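Local coordinates for petrobactin biosynthesis protein AsbB (Bacillus anthracis, PDB 3TO3), which catalyses the ATP-dependent condensation of spermidine with citryl-spermidine intermediates in the biosynthesis of the siderophore petrobactin, at residues B[430-444]-B[457-471]. Sequence-based numbering, arbitrary orientation. Where two conformers were deposited one is given.
With ATP (adenosine-5'-triphosphate), chain E.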
ATOM      1  N   VAL B 430      24.720 -11.273  33.494  1.00 41.07           N
ATOM      2  CA  VAL B 430      25.038 -12.187  34.608  1.00 41.57           C
ATOM      3  C   VAL B 430      24.957 -11.543  35.995  1.00 47.55           C
ATOM      4  O   VAL B 430      24.461 -12.132  36.975  1.00 51.52           O
ATOM      5  CB  VAL B 430      26.422 -12.810  34.403  1.00 47.87           C
ATOM      6  CG1 VAL B 430      26.749 -13.783  35.525  1.00 46.80           C
ATOM      7  CG2 VAL B 430      26.532 -13.474  32.989  1.00 35.49           C
ATOM      8  N   GLU B 431      25.469 -10.330  36.102  1.00 52.01           N
ATOM      9  CA  GLU B 431      25.455  -9.670  37.401  1.00 55.80           C
ATOM     10  C   GLU B 431      24.083  -9.082  37.648  1.00 53.18           C
ATOM     11  O   GLU B 431      23.630  -9.062  38.771  1.00 55.53           O
ATOM     12  CB  GLU B 431      26.530  -8.575  37.488  1.00 57.26           C
ATOM     13  CG  GLU B 431      26.367  -7.627  38.676  1.00 67.87           C
ATOM     14  CD  GLU B 431      27.379  -7.882  39.796  1.00 80.94           C
ATOM     15  OE1 GLU B 431      28.521  -7.355  39.706  1.00 86.81           O
ATOM     16  OE2 GLU B 431      27.033  -8.602  40.759  1.00 81.48           O
ATOM     17  N   HIS B 432      23.484  -8.492  36.614  1.00 52.41           N
ATOM     18  CA  HIS B 432      22.192  -7.837  36.776  1.00 59.18           C
ATOM     19  C   HIS B 432      20.902  -8.525  36.311  1.00 59.53           C
ATOM     20  O   HIS B 432      19.817  -8.019  36.590  1.00 50.86           O
ATOM     21  CB  HIS B 432      22.295  -6.424  36.206  1.00 54.69           C
ATOM     22  CG  HIS B 432      23.369  -5.623  36.861  1.00 52.58           C
ATOM     23  ND1 HIS B 432      23.232  -5.116  38.133  1.00 54.04           N
ATOM     24  CD2 HIS B 432      24.617  -5.299  36.456  1.00 47.22           C
ATOM     25  CE1 HIS B 432      24.344  -4.495  38.479  1.00 53.83           C
ATOM     26  NE2 HIS B 432      25.200  -4.590  37.480  1.00 56.90           N
ATOM     27  N   GLY B 433      21.015  -9.678  35.650  1.00 60.66           N
ATOM     28  CA  GLY B 433      19.878 -10.281  34.959  1.00 52.19           C
ATOM     29  C   GLY B 433      19.154  -9.419  33.920  1.00 47.56           C
ATOM     30  O   GLY B 433      17.952  -9.541  33.719  1.00 46.35           O
ATOM     31  N   ILE B 434      19.884  -8.565  33.224  1.00 46.12           N
ATOM     32  CA  ILE B 434      19.263  -7.676  32.267  1.00 43.30           C
ATOM     33  C   ILE B 434      19.855  -7.921  30.876  1.00 49.23           C
ATOM     34  O   ILE B 434      21.052  -7.756  30.677  1.00 49.86           O
ATOM     35  CB  ILE B 434      19.539  -6.230  32.649  1.00 47.10           C
ATOM     36  CG1 ILE B 434      18.843  -5.889  33.962  1.00 52.11           C
ATOM     37  CG2 ILE B 434      19.077  -5.288  31.569  1.00 51.58           C
ATOM     38  CD1 ILE B 434      19.057  -4.465  34.377  1.00 51.25           C
ATOM     39  N   ALA B 435      19.036  -8.314  29.905  1.00 47.67           N
ATOM     40  CA  ALA B 435      19.579  -8.499  28.566  1.00 42.88           C
ATOM     41  C   ALA B 435      19.080  -7.395  27.645  1.00 44.25           C
ATOM     42  O   ALA B 435      17.902  -7.322  27.312  1.00 48.63           O
ATOM     43  CB  ALA B 435      19.225  -9.840  28.036  1.00 36.12           C
ATOM     44  N   LEU B 436      19.989  -6.504  27.278  1.00 47.37           N
ATOM     45  CA  LEU B 436      19.709  -5.477  26.300  1.00 50.29           C
ATOM     46  C   LEU B 436      19.730  -6.196  24.983  1.00 56.09           C
ATOM     47  O   LEU B 436      20.448  -7.190  24.838  1.00 54.10           O
ATOM     48  CB  LEU B 436      20.793  -4.405  26.344  1.00 51.23           C
ATOM     49  CG  LEU B 436      20.885  -3.792  27.751  1.00 55.46           C
ATOM     50  CD1 LEU B 436      22.018  -2.804  27.857  1.00 53.88           C
ATOM     51  CD2 LEU B 436      19.555  -3.142  28.106  1.00 49.22           C
ATOM     52  N   GLU B 437      18.967  -5.698  24.018  1.00 57.81           N
ATOM     53  CA  GLU B 437      18.997  -6.307  22.715  1.00 59.07           C
ATOM     54  C   GLU B 437      20.315  -5.812  22.115  1.00 65.30           C
ATOM     55  O   GLU B 437      20.555  -4.635  21.893  1.00 77.61           O
ATOM     56  CB  GLU B 437      17.831  -5.802  21.895  1.00 62.70           C
ATOM     57  CG  GLU B 437      17.348  -6.742  20.820  1.00 81.60           C
ATOM     58  CD  GLU B 437      16.348  -6.063  19.879  1.00 98.40           C
ATOM     59  OE1 GLU B 437      15.935  -6.709  18.891  1.00108.83           O
ATOM     60  OE2 GLU B 437      15.984  -4.884  20.123  1.00 97.54           O
ATOM     61  N   SER B 438      21.157  -6.792  21.889  1.00 57.68           N
ATOM     62  CA  SER B 438      22.574  -6.699  21.580  1.00 58.71           C
ATOM     63  C   SER B 438      22.949  -6.805  20.102  1.00 52.59           C
ATOM     64  O   SER B 438      24.077  -7.180  19.788  1.00 56.65           O
ATOM     65  CB  SER B 438      23.436  -7.551  22.515  1.00 64.54           C
ATOM     66  OG  SER B 438      22.753  -8.734  22.919  1.00 78.53           O
ATOM     67  N   HIS B 439      21.986  -6.627  19.206  0.55 49.72           N
ATOM     68  CA  HIS B 439      22.304  -6.754  17.787  0.55 48.97           C
ATOM     69  C   HIS B 439      23.239  -5.602  17.372  0.55 54.44           C
ATOM     70  O   HIS B 439      23.572  -4.721  18.178  0.55 55.04           O
ATOM     71  CB  HIS B 439      21.039  -6.713  16.925  0.55 44.84           C
ATOM     72  CG  HIS B 439      20.039  -7.803  17.212  0.55 47.99           C
ATOM     73  ND1 HIS B 439      18.756  -7.537  17.640  0.55 50.17           N
ATOM     74  CD2 HIS B 439      20.109  -9.150  17.066  0.55 51.57           C
ATOM     75  CE1 HIS B 439      18.084  -8.671  17.769  0.55 44.39           C
ATOM     76  NE2 HIS B 439      18.879  -9.665  17.420  0.55 49.28           N
ATOM     77  N   GLY B 440      23.661  -5.601  16.113  1.00 53.83           N
ATOM     78  CA  GLY B 440      24.658  -4.648  15.656  1.00 46.52           C
ATOM     79  C   GLY B 440      24.268  -3.180  15.656  1.00 50.70           C
ATOM     80  O   GLY B 440      25.123  -2.308  15.857  1.00 51.89           O
ATOM     81  N   GLN B 441      22.987  -2.900  15.440  1.00 45.95           N
ATOM     82  CA  GLN B 441      22.535  -1.529  15.278  1.00 53.47           C
ATOM     83  C   GLN B 441      22.242  -0.858  16.629  1.00 53.25           C
ATOM     84  O   GLN B 441      21.983   0.346  16.687  1.00 57.43           O
ATOM     85  CB  GLN B 441      21.305  -1.488  14.358  1.00 75.95           C
ATOM     86  CG  GLN B 441      21.260  -0.273  13.413  1.00100.13           C
ATOM     87  CD  GLN B 441      20.340   0.852  13.916  1.00115.82           C
ATOM     88  OE1 GLN B 441      19.419   0.610  14.703  1.00118.91           O
ATOM     89  NE2 GLN B 441      20.591   2.087  13.458  1.00118.48           N
ATOM     90  N   ASN B 442      22.293  -1.634  17.712  1.00 44.35           N
ATOM     91  CA  ASN B 442      22.077  -1.101  19.054  1.00 42.28           C
ATOM     92  C   ASN B 442      23.351  -0.680  19.769  1.00 46.17           C
ATOM     93  O   ASN B 442      23.314  -0.267  20.936  1.00 45.42           O
ATOM     94  CB  ASN B 442      21.364  -2.126  19.927  1.00 47.58           C
ATOM     95  CG  ASN B 442      19.954  -2.374  19.468  1.00 68.65           C
ATOM     96  OD1 ASN B 442      19.374  -3.432  19.730  1.00 78.17           O
ATOM     97  ND2 ASN B 442      19.401  -1.405  18.734  1.00 67.59           N
HETATM   98  N   MSE B 443      24.478  -0.817  19.081  1.00 36.95           N
HETATM   99  CA  MSE B 443      25.759  -0.713  19.735  1.00 40.70           C
HETATM  100  C   MSE B 443      26.649   0.226  18.951  1.00 42.24           C
HETATM  101  O   MSE B 443      26.676   0.208  17.722  1.00 40.82           O
HETATM  102  CB  MSE B 443      26.416  -2.090  19.838  1.00 36.43           C
HETATM  103  CG  MSE B 443      25.716  -3.048  20.782  1.00 38.39           C
HETATM  104 SE   MSE B 443      26.449  -4.900  20.757  0.73 56.55          SE
HETATM  105  CE  MSE B 443      28.223  -4.590  21.490  1.00 34.13           C
ATOM    106  N   ILE B 444      27.384   1.040  19.682  1.00 43.43           N
ATOM    107  CA  ILE B 444      28.304   1.990  19.097  1.00 40.54           C
ATOM    108  C   ILE B 444      29.675   1.809  19.708  1.00 43.91           C
ATOM    109  O   ILE B 444      29.825   1.923  20.919  1.00 50.18           O
ATOM    110  CB  ILE B 444      27.801   3.423  19.328  1.00 42.54           C
ATOM    111  CG1 ILE B 444      26.416   3.564  18.690  1.00 40.35           C
ATOM    112  CG2 ILE B 444      28.791   4.425  18.750  1.00 42.09           C
ATOM    113  CD1 ILE B 444      25.810   4.925  18.815  1.00 44.69           C
ATOM    114  N   LEU B 457      25.388   2.074  24.177  1.00 44.74           N
ATOM    115  CA  LEU B 457      24.238   1.231  23.848  1.00 44.17           C
ATOM    116  C   LEU B 457      23.022   2.102  23.675  1.00 40.83           C
ATOM    117  O   LEU B 457      22.908   3.160  24.304  1.00 46.35           O
ATOM    118  CB  LEU B 457      24.003   0.184  24.934  1.00 44.86           C
ATOM    119  CG  LEU B 457      25.233  -0.673  25.242  1.00 45.66           C
ATOM    120  CD1 LEU B 457      25.195  -1.157  26.668  1.00 53.13           C
ATOM    121  CD2 LEU B 457      25.321  -1.831  24.263  1.00 38.73           C
ATOM    122  N   LYS B 458      22.134   1.690  22.789  1.00 36.83           N
ATOM    123  CA  LYS B 458      20.924   2.461  22.526  1.00 42.10           C
ATOM    124  C   LYS B 458      19.777   1.520  22.188  1.00 46.10           C
ATOM    125  O   LYS B 458      19.991   0.305  22.097  1.00 44.65           O
ATOM    126  CB  LYS B 458      21.143   3.477  21.398  1.00 38.12           C
ATOM    127  CG  LYS B 458      21.663   2.896  20.060  1.00 38.42           C
ATOM    128  CD  LYS B 458      21.789   4.058  19.047  1.00 47.92           C
ATOM    129  CE  LYS B 458      22.098   3.583  17.603  1.00 43.98           C
ATOM    130  NZ  LYS B 458      20.945   2.836  16.989  1.00 52.64           N
ATOM    131  N   ASP B 459      18.595   2.110  21.969  1.00 45.43           N
ATOM    132  CA  ASP B 459      17.339   1.406  21.715  1.00 54.49           C
ATOM    133  C   ASP B 459      16.936   0.387  22.787  1.00 54.62           C
ATOM    134  O   ASP B 459      16.984  -0.822  22.548  1.00 62.09           O
ATOM    135  CB  ASP B 459      17.347   0.753  20.326  1.00 72.57           C
ATOM    136  CG  ASP B 459      17.158   1.764  19.204  1.00 89.94           C
ATOM    137  OD1 ASP B 459      16.367   2.718  19.378  1.00 94.42           O
ATOM    138  OD2 ASP B 459      17.815   1.616  18.150  1.00102.10           O
ATOM    139  N   PHE B 460      16.605   0.889  23.975  1.00 52.81           N
ATOM    140  CA  PHE B 460      16.047   0.128  25.119  1.00 47.38           C
ATOM    141  C   PHE B 460      14.532  -0.098  25.116  1.00 51.83           C
ATOM    142  O   PHE B 460      14.033  -1.116  25.584  1.00 50.62           O
ATOM    143  CB  PHE B 460      16.464   0.818  26.425  1.00 43.76           C
ATOM    144  CG  PHE B 460      17.894   1.250  26.406  1.00 44.53           C
ATOM    145  CD1 PHE B 460      18.877   0.341  26.052  1.00 35.55           C
ATOM    146  CD2 PHE B 460      18.249   2.571  26.646  1.00 44.82           C
ATOM    147  CE1 PHE B 460      20.212   0.733  26.010  1.00 45.60           C
ATOM    148  CE2 PHE B 460      19.576   2.972  26.584  1.00 47.47           C
ATOM    149  CZ  PHE B 460      20.558   2.058  26.265  1.00 41.02           C
ATOM    150  N   HIS B 461      13.798   0.880  24.614  1.00 52.02           N
ATOM    151  CA  HIS B 461      12.390   0.912  24.870  1.00 53.44           C
ATOM    152  C   HIS B 461      11.661  -0.324  24.326  1.00 64.68           C
ATOM    153  O   HIS B 461      10.723  -0.820  24.956  1.00 70.45           O
ATOM    154  CB  HIS B 461      11.792   2.217  24.341  1.00 55.33           C
ATOM    155  CG  HIS B 461      11.711   2.274  22.854  1.00 54.16           C
ATOM    156  ND1 HIS B 461      12.794   2.595  22.062  1.00 49.52           N
ATOM    157  CD2 HIS B 461      10.685   2.027  22.009  1.00 53.14           C
ATOM    158  CE1 HIS B 461      12.436   2.556  20.792  1.00 53.24           C
ATOM    159  NE2 HIS B 461      11.161   2.207  20.732  1.00 58.82           N
ATOM    160  N   GLU B 462      12.012  -0.757  23.123  1.00 68.46           N
ATOM    161  CA  GLU B 462      11.421  -1.978  22.551  1.00 84.87           C
ATOM    162  C   GLU B 462      12.056  -3.323  22.931  1.00 86.03           C
ATOM    163  O   GLU B 462      11.343  -4.278  23.242  1.00 98.42           O
ATOM    164  CB  GLU B 462      11.336  -1.863  21.028  1.00 99.61           C
ATOM    165  CG  GLU B 462      12.651  -1.433  20.367  1.00108.02           C
ATOM    166  CD  GLU B 462      12.480  -1.070  18.896  1.00114.53           C
ATOM    167  OE1 GLU B 462      11.336  -1.166  18.383  1.00112.08           O
ATOM    168  OE2 GLU B 462      13.495  -0.692  18.257  1.00117.39           O
ATOM    169  N   GLY B 463      13.389  -3.387  22.898  1.00 69.54           N
ATOM    170  CA  GLY B 463      14.111  -4.652  22.908  1.00 73.01           C
ATOM    171  C   GLY B 463      14.392  -5.418  24.202  1.00 71.77           C
ATOM    172  O   GLY B 463      14.359  -6.655  24.241  1.00 67.77           O
ATOM    173  N   LEU B 464      14.657  -4.671  25.259  1.00 59.65           N
ATOM    174  CA  LEU B 464      15.116  -5.202  26.527  1.00 53.75           C
ATOM    175  C   LEU B 464      14.279  -6.348  27.145  1.00 50.99           C
ATOM    176  O   LEU B 464      13.046  -6.307  27.200  1.00 54.39           O
ATOM    177  CB  LEU B 464      15.217  -4.025  27.484  1.00 50.98           C
ATOM    178  CG  LEU B 464      15.546  -4.209  28.940  1.00 56.70           C
ATOM    179  CD1 LEU B 464      16.156  -2.907  29.433  1.00 58.13           C
ATOM    180  CD2 LEU B 464      14.296  -4.564  29.713  1.00 50.66           C
ATOM    181  N   GLU B 465      14.984  -7.380  27.589  1.00 45.52           N
ATOM    182  CA  GLU B 465      14.407  -8.425  28.409  1.00 49.10           C
ATOM    183  C   GLU B 465      15.125  -8.477  29.765  1.00 51.79           C
ATOM    184  O   GLU B 465      16.289  -8.097  29.878  1.00 61.25           O
ATOM    185  CB  GLU B 465      14.501  -9.772  27.693  1.00 52.46           C
ATOM    186  CG  GLU B 465      13.656  -9.822  26.433  1.00 62.14           C
ATOM    187  CD  GLU B 465      13.591 -11.204  25.773  1.00 72.62           C
ATOM    188  OE1 GLU B 465      14.249 -12.154  26.241  1.00 76.52           O
ATOM    189  OE2 GLU B 465      12.866 -11.336  24.770  1.00 77.91           O
ATOM    190  N   PHE B 466      14.438  -8.958  30.791  1.00 55.17           N
ATOM    191  CA  PHE B 466      15.077  -9.181  32.081  1.00 58.04           C
ATOM    192  C   PHE B 466      14.492 -10.382  32.820  1.00 62.10           C
ATOM    193  O   PHE B 466      13.357 -10.786  32.572  1.00 64.85           O
ATOM    194  CB  PHE B 466      15.032  -7.921  32.959  1.00 59.52           C
ATOM    195  CG  PHE B 466      13.675  -7.587  33.483  1.00 62.87           C
ATOM    196  CD1 PHE B 466      13.178  -8.228  34.613  1.00 69.72           C
ATOM    197  CD2 PHE B 466      12.902  -6.611  32.868  1.00 58.04           C
ATOM    198  CE1 PHE B 466      11.929  -7.906  35.113  1.00 69.67           C
ATOM    199  CE2 PHE B 466      11.641  -6.289  33.353  1.00 55.26           C
ATOM    200  CZ  PHE B 466      11.157  -6.936  34.482  1.00 64.96           C
ATOM    201  N   TYR B 467      15.302 -10.968  33.695  1.00 61.47           N
ATOM    202  CA  TYR B 467      14.894 -12.121  34.460  1.00 63.71           C
ATOM    203  C   TYR B 467      14.858 -11.691  35.916  1.00 71.17           C
ATOM    204  O   TYR B 467      15.895 -11.473  36.533  1.00 73.47           O
ATOM    205  CB  TYR B 467      15.864 -13.292  34.245  1.00 62.82           C
ATOM    206  CG  TYR B 467      15.421 -14.562  34.955  1.00 69.22           C
ATOM    207  CD1 TYR B 467      14.165 -15.107  34.721  1.00 68.10           C
ATOM    208  CD2 TYR B 467      16.252 -15.203  35.881  1.00 71.11           C
ATOM    209  CE1 TYR B 467      13.750 -16.247  35.380  1.00 73.14           C
ATOM    210  CE2 TYR B 467      15.842 -16.360  36.550  1.00 65.76           C
ATOM    211  CZ  TYR B 467      14.595 -16.877  36.291  1.00 75.27           C
ATOM    212  OH  TYR B 467      14.168 -18.021  36.956  1.00 80.94           O
ATOM    213  N   ARG B 468      13.652 -11.587  36.459  1.00 70.21           N
ATOM    214  CA  ARG B 468      13.415 -10.945  37.751  1.00 70.70           C
ATOM    215  C   ARG B 468      14.249 -11.524  38.898  1.00 70.37           C
ATOM    216  O   ARG B 468      14.808 -10.778  39.693  1.00 65.72           O
ATOM    217  CB  ARG B 468      11.914 -10.988  38.090  1.00 70.31           C
ATOM    218  CG  ARG B 468      11.520 -10.263  39.368  1.00 72.08           C
ATOM    219  CD  ARG B 468       9.999 -10.201  39.522  1.00 80.77           C
ATOM    220  NE  ARG B 468       9.424  -9.260  38.563  1.00 87.34           N
ATOM    221  CZ  ARG B 468       9.055  -8.019  38.863  1.00 85.26           C
ATOM    222  NH1 ARG B 468       9.178  -7.575  40.111  1.00 92.07           N
ATOM    223  NH2 ARG B 468       8.554  -7.230  37.918  1.00 74.27           N
ATOM    224  N   PRO B 469      14.333 -12.857  38.992  1.00 73.75           N
ATOM    225  CA  PRO B 469      15.158 -13.427  40.065  1.00 72.98           C
ATOM    226  C   PRO B 469      16.628 -12.999  40.023  1.00 72.70           C
ATOM    227  O   PRO B 469      17.274 -13.102  41.058  1.00 77.47           O
ATOM    228  CB  PRO B 469      15.038 -14.935  39.831  1.00 74.79           C
ATOM    229  CG  PRO B 469      13.689 -15.091  39.191  1.00 79.35           C
ATOM    230  CD  PRO B 469      13.580 -13.895  38.269  1.00 78.54           C
ATOM    231  N   PHE B 470      17.149 -12.532  38.885  1.00 56.06           N
ATOM    232  CA  PHE B 470      18.543 -12.097  38.846  1.00 60.24           C
ATOM    233  C   PHE B 470      18.800 -10.627  39.242  1.00 71.49           C
ATOM    234  O   PHE B 470      19.953 -10.213  39.381  1.00 75.25           O
ATOM    235  CB  PHE B 470      19.158 -12.346  37.458  1.00 61.34           C
ATOM    236  CG  PHE B 470      19.712 -13.739  37.267  1.00 59.42           C
ATOM    237  CD1 PHE B 470      19.250 -14.805  38.043  1.00 64.01           C
ATOM    238  CD2 PHE B 470      20.706 -13.973  36.330  1.00 46.34           C
ATOM    239  CE1 PHE B 470      19.768 -16.070  37.879  1.00 58.31           C
ATOM    240  CE2 PHE B 470      21.238 -15.234  36.166  1.00 53.42           C
ATOM    241  CZ  PHE B 470      20.774 -16.287  36.939  1.00 56.10           C
ATOM    242  N   LEU B 471      17.754  -9.829  39.398  1.00 68.54           N
ATOM    243  CA  LEU B 471      17.963  -8.405  39.645  1.00 69.94           C
ATOM    244  C   LEU B 471      18.698  -8.160  40.968  1.00 78.27           C
ATOM    245  O   LEU B 471      18.431  -8.826  41.964  1.00 82.25           O
ATOM    246  CB  LEU B 471      16.633  -7.654  39.611  1.00 67.12           C
ATOM    247  CG  LEU B 471      15.792  -7.901  38.352  1.00 66.85           C
ATOM    248  CD1 LEU B 471      14.414  -7.283  38.480  1.00 61.69           C
ATOM    249  CD2 LEU B 471      16.512  -7.386  37.094  1.00 62.63           C
TER
HETATM  250  PB  ATP E 617      15.322   1.513  15.273  0.71 84.11           P
HETATM  251  O1B ATP E 617      14.534   2.606  14.595  0.71 79.96           O
HETATM  252  O2B ATP E 617      14.429   0.765  16.227  0.71 83.35           O
HETATM  253  O3B ATP E 617      16.554   2.141  16.022  0.71 56.14           O
HETATM  254  PA  ATP E 617      15.000  -0.319  13.291  0.71113.19           P
HETATM  255  O1A ATP E 617      13.681   0.406  13.107  0.71110.20           O
HETATM  256  O2A ATP E 617      14.826  -1.717  13.874  0.71109.54           O
HETATM  257  O3A ATP E 617      15.918   0.510  14.232  0.71129.61           O
HETATM  258  O5' ATP E 617      15.672  -0.417  11.874  0.71126.49           O
HETATM  259  C5' ATP E 617      17.044  -0.433  11.741  0.71119.91           C
HETATM  260  C4' ATP E 617      17.563  -0.907  10.503  0.71113.13           C
HETATM  261  O4' ATP E 617      18.965  -1.307  10.675  0.71106.95           O
HETATM  262  C3' ATP E 617      16.840  -2.123  10.066  0.71112.13           C
HETATM  263  O3' ATP E 617      16.262  -1.910   8.836  0.71113.31           O
HETATM  264  C2' ATP E 617      17.871  -3.173   9.995  0.71105.73           C
HETATM  265  O2' ATP E 617      17.638  -4.018   8.949  0.71100.76           O
HETATM  266  C1' ATP E 617      19.117  -2.379   9.795  0.71102.06           C
HETATM  267  N9  ATP E 617      20.350  -3.090  10.007  0.71 90.74           N
HETATM  268  C8  ATP E 617      21.368  -3.106   9.129  0.71 80.07           C
HETATM  269  N7  ATP E 617      22.348  -3.857   9.650  0.71 77.72           N
HETATM  270  C5  ATP E 617      21.965  -4.315  10.863  0.71 82.29           C
HETATM  271  C6  ATP E 617      22.587  -5.122  11.826  0.71 77.09           C
HETATM  272  N6  ATP E 617      23.908  -5.629  11.579  0.71 73.57           N
HETATM  273  N1  ATP E 617      21.926  -5.409  12.972  0.71 77.65           N
HETATM  274  C2  ATP E 617      20.685  -4.926  13.185  0.71 82.60           C
HETATM  275  N3  ATP E 617      20.057  -4.148  12.274  0.71 87.43           N
HETATM  276  C4  ATP E 617      20.671  -3.825  11.105  0.71 88.61           C
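Lys458 passes across Ile444 on its way to the carbonyl of Gln441. Its chain runs straight to CE and then turns (chi4 68°), so that NZ donates a hydrogen bond to Gln441 O (2.7 Å), nearly in line with the C=O bond, and lies within 3.6 Å of Asp459 OD2 in a salt bridge. Ile444 CD1 lies across the aliphatic part at about a right angle, 4.1 Å from Lys458 CD. On the ATP side, Gln441 CB packs 3.7 Å from C2 of the adenine, while Asp459 OD2 faces a β-phosphate oxygen; Asp459 OD1 is paired with Lys299 and Arg371. Gln441, Asn442 and Asp459 form the magnesium site, an arrangement that probably resembles the metal-binding loops of protein kinases, to whose clan the IucA/IucC family belongs. Farther from the nucleotide, the two methyls of Leu436 part: CD1 touches Leu457 CD1, the side chains crossing at about a right angle, and CD2 sits 3.7 Å from Leu464 CD1 and obliquely by the Phe460 ring. Beyond it, strands 434-435 and 465-467 pair antiparallel, with Ala435 and Glu465 exchanging two backbone hydrogen bonds. At the helix end, Gly433 adopts positive phi and its CA comes 3.3 Å from Phe470 CB, near the plane of the ring, which also makes a cation-pi contact with Arg556.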